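Local coordinates for protein RNA-dependent RNA Polymerase (Bombyx mori cytoplasmic polyhedrosis virus, PDB 6TZ0) that synthesises RNA on an RNA template as the viral polymerase, making plus strands in transcription and complementary minus strands in genome replication, at residues 395-400 with 508-513; 561-566 with 641-646; 1032-1037 with 1158-1163; 1183-1188 with 1196-1201. All coordinates share one frame; numbering follows the deposited sequence.

Interaction 1: residues 395-400 with 508-513; sequences SYLSSF and KQIYDL
The phenyl ring of Phe400 meets Ile510 over one face and Leu513 at its edge. Ile510 CD1 stands 4.0 Å above the ring plane, offset toward the rim beside CG and CD2, while near the plane Leu513 CD1 comes to 3.8 Å from Phe400 CD1. Other stretches of the rim face Tyr396 CE1 and the carbonyl oxygen of Leu397. Phe400 CE2 in turn lies 3.5 Å above the tyrosine ring of Tyr396. With CG1 of Ile510 trans to its own backbone N (chi1 -158°), the extended branch carries CD1 across to Leu397 CD2 as well, 3.9 Å away. The side-chain contacts are all apolar. A type I turn from Leu397 to Phe400, closed by Phe400 N to Leu397 O, presents the ring in the turn between helices 389-397 and 401-409. Phe566 of helix 557-573 packs against both Leu397 and Ile510, Gln653 of helix 644-665 also touches Ile510, and Leu513 leans on Ile404 and Arg407 of helix 401-409.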
loop_
_atom_site.group_PDB
_atom_site.type_symbol
_atom_site.label_atom_id
_atom_site.label_comp_id
_atom_site.label_asym_id
_atom_site.label_seq_id
_atom_site.Cartn_x
_atom_site.Cartn_y
_atom_site.Cartn_z
ATOM N N SER A 395 -27.408 6.227 7.016
ATOM C CA SER A 395 -28.535 5.496 7.587
ATOM C C SER A 395 -28.165 4.063 7.941
ATOM O O SER A 395 -28.723 3.492 8.883
ATOM C CB SER A 395 -29.715 5.510 6.622
ATOM O OG SER A 395 -29.431 4.752 5.465
ATOM N N TYR A 396 -27.212 3.478 7.227
ATOM C CA TYR A 396 -26.694 2.171 7.593
ATOM C C TYR A 396 -25.499 2.265 8.528
ATOM O O TYR A 396 -25.386 1.460 9.457
ATOM C CB TYR A 396 -26.315 1.389 6.339
ATOM C CG TYR A 396 -25.788 0.012 6.625
ATOM C CD1 TYR A 396 -26.629 -1.001 7.065
ATOM C CD2 TYR A 396 -24.447 -0.281 6.445
ATOM C CE1 TYR A 396 -26.144 -2.263 7.324
ATOM C CE2 TYR A 396 -23.956 -1.532 6.698
ATOM C CZ TYR A 396 -24.805 -2.523 7.135
ATOM O OH TYR A 396 -24.305 -3.776 7.388
ATOM N N LEU A 397 -24.601 3.229 8.316
ATOM C CA LEU A 397 -23.381 3.274 9.113
ATOM C C LEU A 397 -23.584 3.813 10.523
ATOM O O LEU A 397 -22.803 3.463 11.411
ATOM C CB LEU A 397 -22.319 4.106 8.400
ATOM C CG LEU A 397 -21.709 3.521 7.131
ATOM C CD1 LEU A 397 -20.804 4.542 6.479
ATOM C CD2 LEU A 397 -20.946 2.252 7.452
ATOM N N SER A 398 -24.610 4.628 10.768
ATOM C CA SER A 398 -24.784 5.244 12.074
ATOM C C SER A 398 -25.292 4.275 13.130
ATOM O O SER A 398 -25.288 4.624 14.313
ATOM C CB SER A 398 -25.735 6.427 11.957
ATOM O OG SER A 398 -27.028 5.994 11.585
ATOM N N SER A 399 -25.725 3.082 12.741
ATOM C CA SER A 399 -26.122 2.071 13.705
ATOM C C SER A 399 -24.946 1.272 14.249
ATOM O O SER A 399 -25.148 0.426 15.121
ATOM C CB SER A 399 -27.141 1.137 13.062
ATOM O OG SER A 399 -26.577 0.482 11.949
ATOM N N PHE A 400 -23.731 1.525 13.769
ATOM C CA PHE A 400 -22.546 0.811 14.216
ATOM C C PHE A 400 -21.650 1.632 15.130
ATOM O O PHE A 400 -20.686 1.084 15.661
ATOM C CB PHE A 400 -21.720 0.344 13.012
ATOM C CG PHE A 400 -22.359 -0.761 12.227
ATOM C CD1 PHE A 400 -22.214 -2.078 12.622
ATOM C CD2 PHE A 400 -23.106 -0.484 11.097
ATOM C CE1 PHE A 400 -22.795 -3.094 11.899
ATOM C CE2 PHE A 400 -23.689 -1.496 10.379
ATOM C CZ PHE A 400 -23.538 -2.801 10.787
ATOM N N LYS A 508 -11.534 0.044 10.920
ATOM C CA LYS A 508 -11.135 -1.353 10.960
ATOM C C LYS A 508 -12.053 -2.184 11.846
ATOM O O LYS A 508 -12.155 -3.398 11.653
ATOM C CB LYS A 508 -9.685 -1.413 11.453
ATOM C CG LYS A 508 -9.002 -2.752 11.479
ATOM C CD LYS A 508 -7.604 -2.586 12.036
ATOM C CE LYS A 508 -6.858 -3.899 12.053
ATOM N NZ LYS A 508 -7.461 -4.844 13.027
ATOM N N GLN A 509 -12.749 -1.555 12.792
ATOM C CA GLN A 509 -13.546 -2.304 13.750
ATOM C C GLN A 509 -14.853 -2.816 13.166
ATOM O O GLN A 509 -15.451 -3.726 13.746
ATOM C CB GLN A 509 -13.842 -1.443 14.972
ATOM C CG GLN A 509 -12.615 -0.921 15.673
ATOM C CD GLN A 509 -11.719 -2.013 16.201
ATOM O OE1 GLN A 509 -12.183 -3.034 16.699
ATOM N NE2 GLN A 509 -10.417 -1.799 16.094
ATOM N N ILE A 510 -15.305 -2.273 12.033
ATOM C CA ILE A 510 -16.586 -2.686 11.463
ATOM C C ILE A 510 -16.495 -4.035 10.766
ATOM O O ILE A 510 -17.530 -4.654 10.493
ATOM C CB ILE A 510 -17.109 -1.581 10.520
ATOM C CG1 ILE A 510 -18.626 -1.676 10.328
ATOM C CG2 ILE A 510 -16.436 -1.657 9.172
ATOM C CD1 ILE A 510 -19.255 -0.466 9.703
ATOM N N TYR A 511 -15.283 -4.535 10.504
ATOM C CA TYR A 511 -15.144 -5.857 9.906
ATOM C C TYR A 511 -15.557 -6.966 10.858
ATOM O O TYR A 511 -15.940 -8.046 10.402
ATOM C CB TYR A 511 -13.709 -6.125 9.467
ATOM C CG TYR A 511 -13.163 -5.193 8.422
ATOM C CD1 TYR A 511 -13.738 -5.123 7.172
ATOM C CD2 TYR A 511 -12.006 -4.469 8.648
ATOM C CE1 TYR A 511 -13.228 -4.298 6.202
ATOM C CE2 TYR A 511 -11.485 -3.645 7.679
ATOM C CZ TYR A 511 -12.104 -3.565 6.458
ATOM O OH TYR A 511 -11.598 -2.755 5.480
ATOM N N ASP A 512 -15.486 -6.728 12.159
ATOM C CA ASP A 512 -15.898 -7.700 13.156
ATOM C C ASP A 512 -17.381 -7.625 13.472
ATOM O O ASP A 512 -17.843 -8.325 14.376
ATOM C CB ASP A 512 -15.096 -7.501 14.439
ATOM C CG ASP A 512 -13.629 -7.791 14.251
ATOM O OD1 ASP A 512 -13.292 -8.623 13.384
ATOM O OD2 ASP A 512 -12.808 -7.182 14.967
ATOM N N LEU A 513 -18.135 -6.798 12.757
ATOM C CA LEU A 513 -19.538 -6.585 13.053
ATOM C C LEU A 513 -20.454 -6.958 11.902
ATOM O O LEU A 513 -21.676 -6.926 12.071
ATOM C CB LEU A 513 -19.774 -5.121 13.434
ATOM C CG LEU A 513 -19.014 -4.612 14.652
ATOM C CD1 LEU A 513 -19.309 -3.154 14.833
ATOM C CD2 LEU A 513 -19.394 -5.388 15.885
#

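Interaction 2: residues 561-566 with 641-646; sequences DIYNTF and RADTST
Tyr563 and Thr646 meet by van der Waals packing: the phenol oxygen Tyr563 OH lies 3.7 Å from Thr646 OG1, too far for a hydrogen bond. The ring also passes Asp643, whose OD2 is 4.3 Å from Tyr563 CE2 in an oblique approach. Rotation about CA-CB (chi1 -176°) sends the Tyr563 ring out from helix 557-573 toward the start of helix 644-665, where His647 meets it edge-to-face. The hydrogen bonds run elsewhere. Tyr563 OH gives its proton to Pro503 O, and Thr646 OG1 turns back to Asp643 O in a weak bond of 3.4 Å. Among the charges, Arg641 NE lies 3.4 Å from Asp643 OD1, with the oxygen well out of the guanidinium plane, and Arg641 NH1 pairs with Glu612. Residues 641-646 probably belong to polymerase motif B, judging by sequence and by the helix they lead into. Tyr563 OH is thus satisfied by Pro503 O, whereas Thr646 OG1 has a weak bond, and the buried tyrosine links helices 557-573 and 644-665 through packing.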
loop_
_atom_site.group_PDB
_atom_site.type_symbol
_atom_site.label_atom_id
_atom_site.label_comp_id
_atom_site.label_asym_id
_atom_site.label_seq_id
_atom_site.Cartn_x
_atom_site.Cartn_y
_atom_site.Cartn_z
ATOM N N ASP A 561 -15.535 13.256 2.685
ATOM C CA ASP A 561 -16.325 13.743 3.811
ATOM C C ASP A 561 -17.419 12.763 4.257
ATOM O O ASP A 561 -17.821 12.811 5.422
ATOM C CB ASP A 561 -16.932 15.094 3.449
ATOM C CG ASP A 561 -17.183 15.964 4.657
ATOM O OD1 ASP A 561 -16.888 15.531 5.788
ATOM O OD2 ASP A 561 -17.653 17.102 4.476
ATOM N N ILE A 562 -17.860 11.843 3.387
ATOM C CA ILE A 562 -18.869 10.846 3.768
ATOM C C ILE A 562 -18.314 9.898 4.828
ATOM O O ILE A 562 -18.961 9.621 5.843
ATOM C CB ILE A 562 -19.363 10.069 2.533
ATOM C CG1 ILE A 562 -20.061 10.992 1.541
ATOM C CG2 ILE A 562 -20.314 8.951 2.928
ATOM C CD1 ILE A 562 -20.418 10.333 0.243
ATOM N N TYR A 563 -17.103 9.390 4.603
ATOM C CA TYR A 563 -16.415 8.585 5.604
ATOM C C TYR A 563 -16.005 9.425 6.806
ATOM O O TYR A 563 -15.955 8.909 7.931
ATOM C CB TYR A 563 -15.201 7.927 4.951
ATOM C CG TYR A 563 -14.398 6.958 5.790
ATOM C CD1 TYR A 563 -14.851 5.668 6.018
ATOM C CD2 TYR A 563 -13.165 7.320 6.316
ATOM C CE1 TYR A 563 -14.112 4.777 6.765
ATOM C CE2 TYR A 563 -12.425 6.431 7.066
ATOM C CZ TYR A 563 -12.906 5.165 7.288
ATOM O OH TYR A 563 -12.172 4.280 8.032
ATOM N N ASN A 564 -15.717 10.715 6.587
ATOM C CA ASN A 564 -15.351 11.586 7.700
ATOM C C ASN A 564 -16.496 11.783 8.686
ATOM O O ASN A 564 -16.245 11.929 9.881
ATOM C CB ASN A 564 -14.878 12.948 7.201
ATOM C CG ASN A 564 -13.522 12.894 6.559
ATOM O OD1 ASN A 564 -12.658 12.132 6.978
ATOM N ND2 ASN A 564 -13.308 13.734 5.562
ATOM N N THR A 565 -17.745 11.794 8.209
ATOM C CA THR A 565 -18.889 11.885 9.122
ATOM C C THR A 565 -18.977 10.673 10.040
ATOM O O THR A 565 -19.249 10.813 11.238
ATOM C CB THR A 565 -20.198 12.018 8.352
ATOM O OG1 THR A 565 -20.361 10.886 7.495
ATOM C CG2 THR A 565 -20.216 13.261 7.534
ATOM N N PHE A 566 -18.763 9.480 9.487
ATOM C CA PHE A 566 -18.760 8.249 10.274
ATOM C C PHE A 566 -17.627 8.244 11.295
ATOM O O PHE A 566 -17.829 7.876 12.466
ATOM C CB PHE A 566 -18.666 7.067 9.309
ATOM C CG PHE A 566 -18.477 5.740 9.963
ATOM C CD1 PHE A 566 -19.499 5.141 10.668
ATOM C CD2 PHE A 566 -17.277 5.060 9.820
ATOM C CE1 PHE A 566 -19.310 3.903 11.258
ATOM C CE2 PHE A 566 -17.084 3.831 10.403
ATOM C CZ PHE A 566 -18.100 3.250 11.120
ATOM N N ARG A 641 -1.565 5.019 2.184
ATOM C CA ARG A 641 -2.060 5.582 3.422
ATOM C C ARG A 641 -2.499 4.442 4.341
ATOM O O ARG A 641 -2.580 3.284 3.930
ATOM C CB ARG A 641 -3.201 6.534 3.076
ATOM C CG ARG A 641 -3.582 7.562 4.079
ATOM C CD ARG A 641 -4.632 8.448 3.470
ATOM N NE ARG A 641 -5.127 9.435 4.411
ATOM C CZ ARG A 641 -6.078 10.311 4.127
ATOM N NH1 ARG A 641 -6.467 11.175 5.045
ATOM N NH2 ARG A 641 -6.638 10.320 2.926
ATOM N N ALA A 642 -2.759 4.765 5.608
ATOM C CA ALA A 642 -3.124 3.722 6.559
ATOM C C ALA A 642 -4.538 3.215 6.312
ATOM O O ALA A 642 -4.776 2.003 6.309
ATOM C CB ALA A 642 -2.971 4.234 7.988
ATOM N N ASP A 643 -5.478 4.121 6.056
ATOM C CA ASP A 643 -6.889 3.779 5.905
ATOM C C ASP A 643 -7.320 3.662 4.450
ATOM O O ASP A 643 -8.445 4.030 4.118
ATOM C CB ASP A 643 -7.758 4.798 6.638
ATOM C CG ASP A 643 -7.515 6.228 6.188
ATOM O OD1 ASP A 643 -6.614 6.478 5.363
ATOM O OD2 ASP A 643 -8.240 7.118 6.671
ATOM N N THR A 644 -6.470 3.162 3.555
ATOM C CA THR A 644 -6.829 3.217 2.143
ATOM C C THR A 644 -7.832 2.138 1.744
ATOM O O THR A 644 -8.794 2.428 1.031
ATOM C CB THR A 644 -5.571 3.170 1.267
ATOM O OG1 THR A 644 -5.953 3.108 -0.112
ATOM C CG2 THR A 644 -4.622 2.018 1.638
ATOM N N SER A 645 -7.652 0.902 2.199
ATOM C CA SER A 645 -8.587 -0.146 1.825
ATOM C C SER A 645 -9.866 -0.066 2.642
ATOM O O SER A 645 -10.961 -0.317 2.111
ATOM C CB SER A 645 -7.922 -1.511 1.991
ATOM O OG SER A 645 -8.817 -2.565 1.700
ATOM N N THR A 646 -9.742 0.314 3.917
ATOM C CA THR A 646 -10.900 0.412 4.792
ATOM C C THR A 646 -11.844 1.516 4.365
ATOM O O THR A 646 -13.053 1.363 4.535
ATOM C CB THR A 646 -10.476 0.655 6.238
ATOM O OG1 THR A 646 -9.823 1.921 6.340
ATOM C CG2 THR A 646 -9.530 -0.424 6.701
#

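Interaction 3: residues 1032-1037 with 1158-1163; sequences DLLPHA and AERLVR
Arg1160 reaches across to Asp1032 and Leu1034 with its guanidinium group. On one face of that flat group sit two oxygens of Asp1032: the backbone O, 2.8 Å from Arg1160 NH2 at an angle too poor for a hydrogen bond, and OD1, 3.9 Å above the plane and over its centre. The carboxylate makes a long ion pair, OD1 to Arg1160 NE 4.0 Å, in which charge alone acts, because OD1 lies over the face and no N-H points at it; the two planes are 47° apart. From the other side of the plane Leu1034 CD2 approaches obliquely, nearest to Arg1160 NH2.

In the next shell, the arginine chain is kinked by its rotation about CB-CG (chi2 106°) and Leu1161 CD2 lies in plane at the guanidinium edge. Leu1034 CB covers one face of the His1036 ring at 3.5 Å, and that ring meets Phe1059. Backbone bonds hold Leu1034 to Ala1060 and Leu1161 to Leu1198. Mostly exposed, the contact joins two loops at the surface of the C-terminal region: the one after strand 1029-1030 and the turn before strand 1162-1163, an edge strand of a small mixed sheet. This region probably corresponds to the C-terminal bracelet of reovirus-family polymerases.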
loop_
_atom_site.group_PDB
_atom_site.type_symbol
_atom_site.label_atom_id
_atom_site.label_comp_id
_atom_site.label_asym_id
_atom_site.label_seq_id
_atom_site.Cartn_x
_atom_site.Cartn_y
_atom_site.Cartn_z
ATOM N N ASP A 1032 -13.169 -48.334 -3.975
ATOM C CA ASP A 1032 -14.333 -47.588 -4.412
ATOM C C ASP A 1032 -14.018 -46.100 -4.499
ATOM O O ASP A 1032 -13.214 -45.559 -3.737
ATOM C CB ASP A 1032 -15.521 -47.830 -3.481
ATOM C CG ASP A 1032 -15.179 -47.614 -2.024
ATOM O OD1 ASP A 1032 -13.985 -47.454 -1.696
ATOM O OD2 ASP A 1032 -16.112 -47.593 -1.197
ATOM N N LEU A 1033 -14.656 -45.446 -5.451
ATOM C CA LEU A 1033 -14.484 -44.020 -5.647
ATOM C C LEU A 1033 -15.466 -43.272 -4.755
ATOM O O LEU A 1033 -16.456 -43.832 -4.283
ATOM C CB LEU A 1033 -14.693 -43.659 -7.120
ATOM C CG LEU A 1033 -13.573 -43.845 -8.158
ATOM C CD1 LEU A 1033 -13.227 -45.286 -8.438
ATOM C CD2 LEU A 1033 -13.980 -43.187 -9.459
ATOM N N LEU A 1034 -15.162 -42.003 -4.493
ATOM C CA LEU A 1034 -16.095 -41.149 -3.779
ATOM C C LEU A 1034 -17.351 -40.935 -4.622
ATOM O O LEU A 1034 -17.292 -40.992 -5.850
ATOM C CB LEU A 1034 -15.460 -39.798 -3.448
ATOM C CG LEU A 1034 -14.709 -39.561 -2.133
ATOM C CD1 LEU A 1034 -15.628 -39.778 -0.958
ATOM C CD2 LEU A 1034 -13.498 -40.409 -1.984
ATOM N N PRO A 1035 -18.506 -40.708 -3.989
ATOM C CA PRO A 1035 -19.722 -40.452 -4.774
ATOM C C PRO A 1035 -19.707 -39.146 -5.553
ATOM O O PRO A 1035 -20.469 -39.028 -6.518
ATOM C CB PRO A 1035 -20.833 -40.471 -3.719
ATOM C CG PRO A 1035 -20.145 -40.239 -2.424
ATOM C CD PRO A 1035 -18.815 -40.891 -2.561
ATOM N N HIS A 1036 -18.851 -38.184 -5.208
ATOM C CA HIS A 1036 -18.722 -36.996 -6.042
ATOM C C HIS A 1036 -17.833 -37.203 -7.257
ATOM O O HIS A 1036 -17.588 -36.239 -7.986
ATOM C CB HIS A 1036 -18.206 -35.795 -5.243
ATOM C CG HIS A 1036 -16.915 -36.038 -4.526
ATOM N ND1 HIS A 1036 -15.705 -36.129 -5.175
ATOM C CD2 HIS A 1036 -16.638 -36.121 -3.206
ATOM C CE1 HIS A 1036 -14.745 -36.317 -4.291
ATOM N NE2 HIS A 1036 -15.283 -36.303 -3.087
ATOM N N ALA A 1037 -17.335 -38.418 -7.490
ATOM C CA ALA A 1037 -16.622 -38.691 -8.730
ATOM C C ALA A 1037 -17.556 -38.658 -9.926
ATOM O O ALA A 1037 -17.128 -38.338 -11.037
ATOM C CB ALA A 1037 -15.926 -40.042 -8.657
ATOM N N ALA A 1158 -6.388 -40.867 3.538
ATOM C CA ALA A 1158 -5.798 -41.971 2.803
ATOM C C ALA A 1158 -5.845 -43.295 3.550
ATOM O O ALA A 1158 -5.340 -44.291 3.029
ATOM C CB ALA A 1158 -4.346 -41.652 2.451
ATOM N N GLU A 1159 -6.439 -43.342 4.747
ATOM C CA GLU A 1159 -6.409 -44.583 5.513
ATOM C C GLU A 1159 -7.379 -45.616 4.966
ATOM O O GLU A 1159 -7.254 -46.799 5.296
ATOM C CB GLU A 1159 -6.694 -44.325 6.997
ATOM C CG GLU A 1159 -8.119 -43.940 7.370
ATOM C CD GLU A 1159 -8.964 -45.110 7.857
ATOM O OE1 GLU A 1159 -8.389 -46.138 8.274
ATOM O OE2 GLU A 1159 -10.209 -44.995 7.834
ATOM N N ARG A 1160 -8.333 -45.207 4.133
ATOM C CA ARG A 1160 -9.253 -46.165 3.546
ATOM C C ARG A 1160 -8.656 -46.849 2.325
ATOM O O ARG A 1160 -9.240 -47.813 1.824
ATOM C CB ARG A 1160 -10.572 -45.464 3.188
ATOM C CG ARG A 1160 -10.583 -44.622 1.920
ATOM C CD ARG A 1160 -11.353 -45.373 0.847
ATOM N NE ARG A 1160 -11.322 -44.759 -0.468
ATOM C CZ ARG A 1160 -12.250 -43.941 -0.935
ATOM N NH1 ARG A 1160 -13.290 -43.623 -0.184
ATOM N NH2 ARG A 1160 -12.136 -43.450 -2.157
ATOM N N LEU A 1161 -7.506 -46.378 1.846
ATOM C CA LEU A 1161 -6.943 -46.817 0.579
ATOM C C LEU A 1161 -5.830 -47.843 0.722
ATOM O O LEU A 1161 -5.523 -48.532 -0.254
ATOM C CB LEU A 1161 -6.400 -45.608 -0.188
ATOM C CG LEU A 1161 -7.437 -44.613 -0.692
ATOM C CD1 LEU A 1161 -6.755 -43.373 -1.211
ATOM C CD2 LEU A 1161 -8.245 -45.259 -1.789
ATOM N N VAL A 1162 -5.214 -47.952 1.897
ATOM C CA VAL A 1162 -4.022 -48.765 2.103
ATOM C C VAL A 1162 -4.286 -49.734 3.247
ATOM O O VAL A 1162 -4.719 -49.321 4.328
ATOM C CB VAL A 1162 -2.788 -47.889 2.398
ATOM C CG1 VAL A 1162 -1.580 -48.743 2.731
ATOM C CG2 VAL A 1162 -2.478 -46.994 1.214
ATOM N N ARG A 1163 -4.024 -51.017 3.009
ATOM C CA ARG A 1163 -4.170 -52.041 4.033
ATOM C C ARG A 1163 -2.861 -52.179 4.798
ATOM O O ARG A 1163 -1.854 -52.624 4.240
ATOM C CB ARG A 1163 -4.577 -53.375 3.412
ATOM C CG ARG A 1163 -4.824 -54.458 4.434
ATOM C CD ARG A 1163 -5.388 -55.726 3.812
ATOM N NE ARG A 1163 -4.449 -56.429 2.944
ATOM C CZ ARG A 1163 -3.548 -57.309 3.373
ATOM N NH1 ARG A 1163 -3.455 -57.589 4.663
ATOM N NH2 ARG A 1163 -2.742 -57.908 2.507
#

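Interaction 4: residues 1183-1188 with 1196-1201; sequences YLHILR and KRLGMV
Leu1198 drives CD1 into the corner between His1185 and Ile1186, and this single methyl makes the close part of the contact. Leu1198 CD1 lies 3.9 Å from His1185 ND1 and 4.1 Å from CE1 of the same ring, arriving obliquely, and it is also 4.1 Å from Ile1186 CG1. The leucine and isoleucine side chains run antiparallel past each other, whereas the imidazole crosses the leucine at a slant. His1185 turns CG to the side away from its backbone N (chi1 -179°), an orientation that swings the ring off the helix toward the strand. There it stacks on Phe1024, and NE2 makes a weak hydrogen bond to Glu859, which would help fix the ring's rotation.

The backbones stay well apart even here, with 9.4 Å between Ile1186 CA and Leu1198 CA, so side chains alone bridge the gap. Met1200 makes no contact with 1183-1188 and packs on Phe1024 and Val1162 instead. Arg1197 is partly exposed and forms a salt bridge with Glu1027. Strand 1196-1202 runs between the antiparallel strand 1022-1027 and the parallel strand 1162-1163. Helix 1174-1188 links the two parallel strands in a beta-alpha-beta unit, lying over the sheet with Ile1186 also against Leu1161 and Val1162.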
loop_
_atom_site.group_PDB
_atom_site.type_symbol
_atom_site.label_atom_id
_atom_site.label_comp_id
_atom_site.label_asym_id
_atom_site.label_seq_id
_atom_site.Cartn_x
_atom_site.Cartn_y
_atom_site.Cartn_z
ATOM N N TYR A 1183 -0.468 -41.273 2.638
ATOM C CA TYR A 1183 -0.979 -40.056 2.008
ATOM C C TYR A 1183 0.034 -39.448 1.050
ATOM O O TYR A 1183 -0.301 -39.108 -0.094
ATOM C CB TYR A 1183 -1.361 -39.058 3.098
ATOM C CG TYR A 1183 -1.839 -37.713 2.618
ATOM C CD1 TYR A 1183 -3.080 -37.571 2.023
ATOM C CD2 TYR A 1183 -1.071 -36.579 2.815
ATOM C CE1 TYR A 1183 -3.525 -36.347 1.604
ATOM C CE2 TYR A 1183 -1.507 -35.351 2.399
ATOM C CZ TYR A 1183 -2.735 -35.241 1.796
ATOM O OH TYR A 1183 -3.178 -34.013 1.380
ATOM N N LEU A 1184 1.282 -39.317 1.500
ATOM C CA LEU A 1184 2.326 -38.762 0.651
ATOM C C LEU A 1184 2.675 -39.689 -0.504
ATOM O O LEU A 1184 2.990 -39.204 -1.597
ATOM C CB LEU A 1184 3.562 -38.448 1.489
ATOM C CG LEU A 1184 3.710 -37.069 2.136
ATOM C CD1 LEU A 1184 2.649 -36.766 3.152
ATOM C CD2 LEU A 1184 5.038 -37.045 2.816
ATOM N N HIS A 1185 2.597 -41.011 -0.306
ATOM C CA HIS A 1185 2.835 -41.910 -1.431
ATOM C C HIS A 1185 1.720 -41.839 -2.464
ATOM O O HIS A 1185 1.981 -41.936 -3.667
ATOM C CB HIS A 1185 3.001 -43.345 -0.950
ATOM C CG HIS A 1185 3.269 -44.318 -2.055
ATOM N ND1 HIS A 1185 2.262 -44.986 -2.715
ATOM C CD2 HIS A 1185 4.425 -44.717 -2.633
ATOM C CE1 HIS A 1185 2.786 -45.769 -3.640
ATOM N NE2 HIS A 1185 4.098 -45.622 -3.612
ATOM N N ILE A 1186 0.475 -41.683 -2.021
ATOM C CA ILE A 1186 -0.623 -41.641 -2.975
ATOM C C ILE A 1186 -0.621 -40.327 -3.748
ATOM O O ILE A 1186 -0.831 -40.323 -4.964
ATOM C CB ILE A 1186 -1.956 -41.920 -2.260
ATOM C CG1 ILE A 1186 -2.000 -43.391 -1.857
ATOM C CG2 ILE A 1186 -3.138 -41.634 -3.152
ATOM C CD1 ILE A 1186 -3.057 -43.715 -0.854
ATOM N N LEU A 1187 -0.322 -39.204 -3.083
ATOM C CA LEU A 1187 -0.182 -37.947 -3.823
ATOM C C LEU A 1187 1.048 -37.929 -4.723
ATOM O O LEU A 1187 1.041 -37.259 -5.759
ATOM C CB LEU A 1187 -0.104 -36.754 -2.880
ATOM C CG LEU A 1187 -1.326 -36.233 -2.143
ATOM C CD1 LEU A 1187 -0.868 -35.123 -1.239
ATOM C CD2 LEU A 1187 -2.360 -35.725 -3.119
ATOM N N ARG A 1188 2.107 -38.647 -4.348
ATOM C CA ARG A 1188 3.351 -38.588 -5.105
ATOM C C ARG A 1188 3.247 -39.334 -6.434
ATOM O O ARG A 1188 3.965 -39.002 -7.382
ATOM C CB ARG A 1188 4.480 -39.135 -4.222
ATOM C CG ARG A 1188 5.900 -39.118 -4.766
ATOM C CD ARG A 1188 6.311 -40.493 -5.228
ATOM N NE ARG A 1188 7.708 -40.552 -5.639
ATOM C CZ ARG A 1188 8.713 -40.846 -4.826
ATOM N NH1 ARG A 1188 8.481 -41.119 -3.553
ATOM N NH2 ARG A 1188 9.953 -40.881 -5.291
ATOM N N LYS A 1196 -6.291 -49.342 -7.662
ATOM C CA LYS A 1196 -6.128 -50.559 -6.882
ATOM C C LYS A 1196 -5.781 -50.231 -5.435
ATOM O O LYS A 1196 -5.280 -49.151 -5.119
ATOM C CB LYS A 1196 -5.037 -51.438 -7.486
ATOM C CG LYS A 1196 -5.340 -51.965 -8.868
ATOM C CD LYS A 1196 -6.400 -53.037 -8.824
ATOM C CE LYS A 1196 -6.587 -53.673 -10.187
ATOM N NZ LYS A 1196 -7.620 -54.740 -10.181
ATOM N N ARG A 1197 -6.051 -51.187 -4.553
ATOM C CA ARG A 1197 -5.762 -51.007 -3.139
ATOM C C ARG A 1197 -4.305 -51.347 -2.858
ATOM O O ARG A 1197 -3.757 -52.297 -3.418
ATOM C CB ARG A 1197 -6.692 -51.876 -2.290
ATOM C CG ARG A 1197 -6.587 -51.624 -0.797
ATOM C CD ARG A 1197 -7.595 -52.405 0.014
ATOM N NE ARG A 1197 -7.334 -53.837 0.015
ATOM C CZ ARG A 1197 -8.149 -54.737 0.552
ATOM N NH1 ARG A 1197 -9.271 -54.348 1.136
ATOM N NH2 ARG A 1197 -7.837 -56.023 0.516
ATOM N N LEU A 1198 -3.676 -50.566 -1.990
ATOM C CA LEU A 1198 -2.276 -50.760 -1.652
ATOM C C LEU A 1198 -2.125 -51.537 -0.352
ATOM O O LEU A 1198 -3.007 -51.545 0.507
ATOM C CB LEU A 1198 -1.558 -49.417 -1.538
ATOM C CG LEU A 1198 -1.477 -48.628 -2.840
ATOM C CD1 LEU A 1198 -0.842 -47.274 -2.608
ATOM C CD2 LEU A 1198 -0.712 -49.415 -3.877
ATOM N N GLY A 1199 -0.979 -52.200 -0.224
ATOM C CA GLY A 1199 -0.599 -52.874 1.000
ATOM C C GLY A 1199 0.791 -52.454 1.425
ATOM O O GLY A 1199 1.735 -52.549 0.640
ATOM N N MET A 1200 0.934 -51.982 2.658
ATOM C CA MET A 1200 2.175 -51.365 3.102
ATOM C C MET A 1200 3.074 -52.397 3.771
ATOM O O MET A 1200 2.622 -53.164 4.625
ATOM C CB MET A 1200 1.884 -50.216 4.067
ATOM C CG MET A 1200 3.105 -49.388 4.430
ATOM S SD MET A 1200 2.722 -47.992 5.498
ATOM C CE MET A 1200 2.499 -48.831 7.054
ATOM N N VAL A 1201 4.344 -52.409 3.380
ATOM C CA VAL A 1201 5.363 -53.228 4.021
ATOM C C VAL A 1201 6.385 -52.302 4.666
ATOM O O VAL A 1201 6.668 -51.217 4.150
ATOM C CB VAL A 1201 6.028 -54.206 3.026
ATOM C CG1 VAL A 1201 5.022 -55.234 2.568
ATOM C CG2 VAL A 1201 6.559 -53.472 1.818
#

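In the fold
The four contacts form two pairs. Interactions 1 and 2, with centres 13 Å apart, touch by packing at two places: Phe566 CZ is 4.1 Å from Ile510 CD1, and Tyr511 OH is 3.3 Å from Thr646 CA. Interaction 2 lies nearer the polymerase site, the side chain of Asp643 being about 10 Å from that of Asp552, which binds UTP in another structure of this protein but has none bound in this model. Interactions 3 and 4, with centres 11 Å apart, meet through the sheet, where Arg1163 N and Leu1198 O are 2.8 Å apart, a probable hydrogen bond. Centres of the two pairs are separated by 46 to 54 Å, so the C-terminal contacts are remote from the polymerase-domain ones.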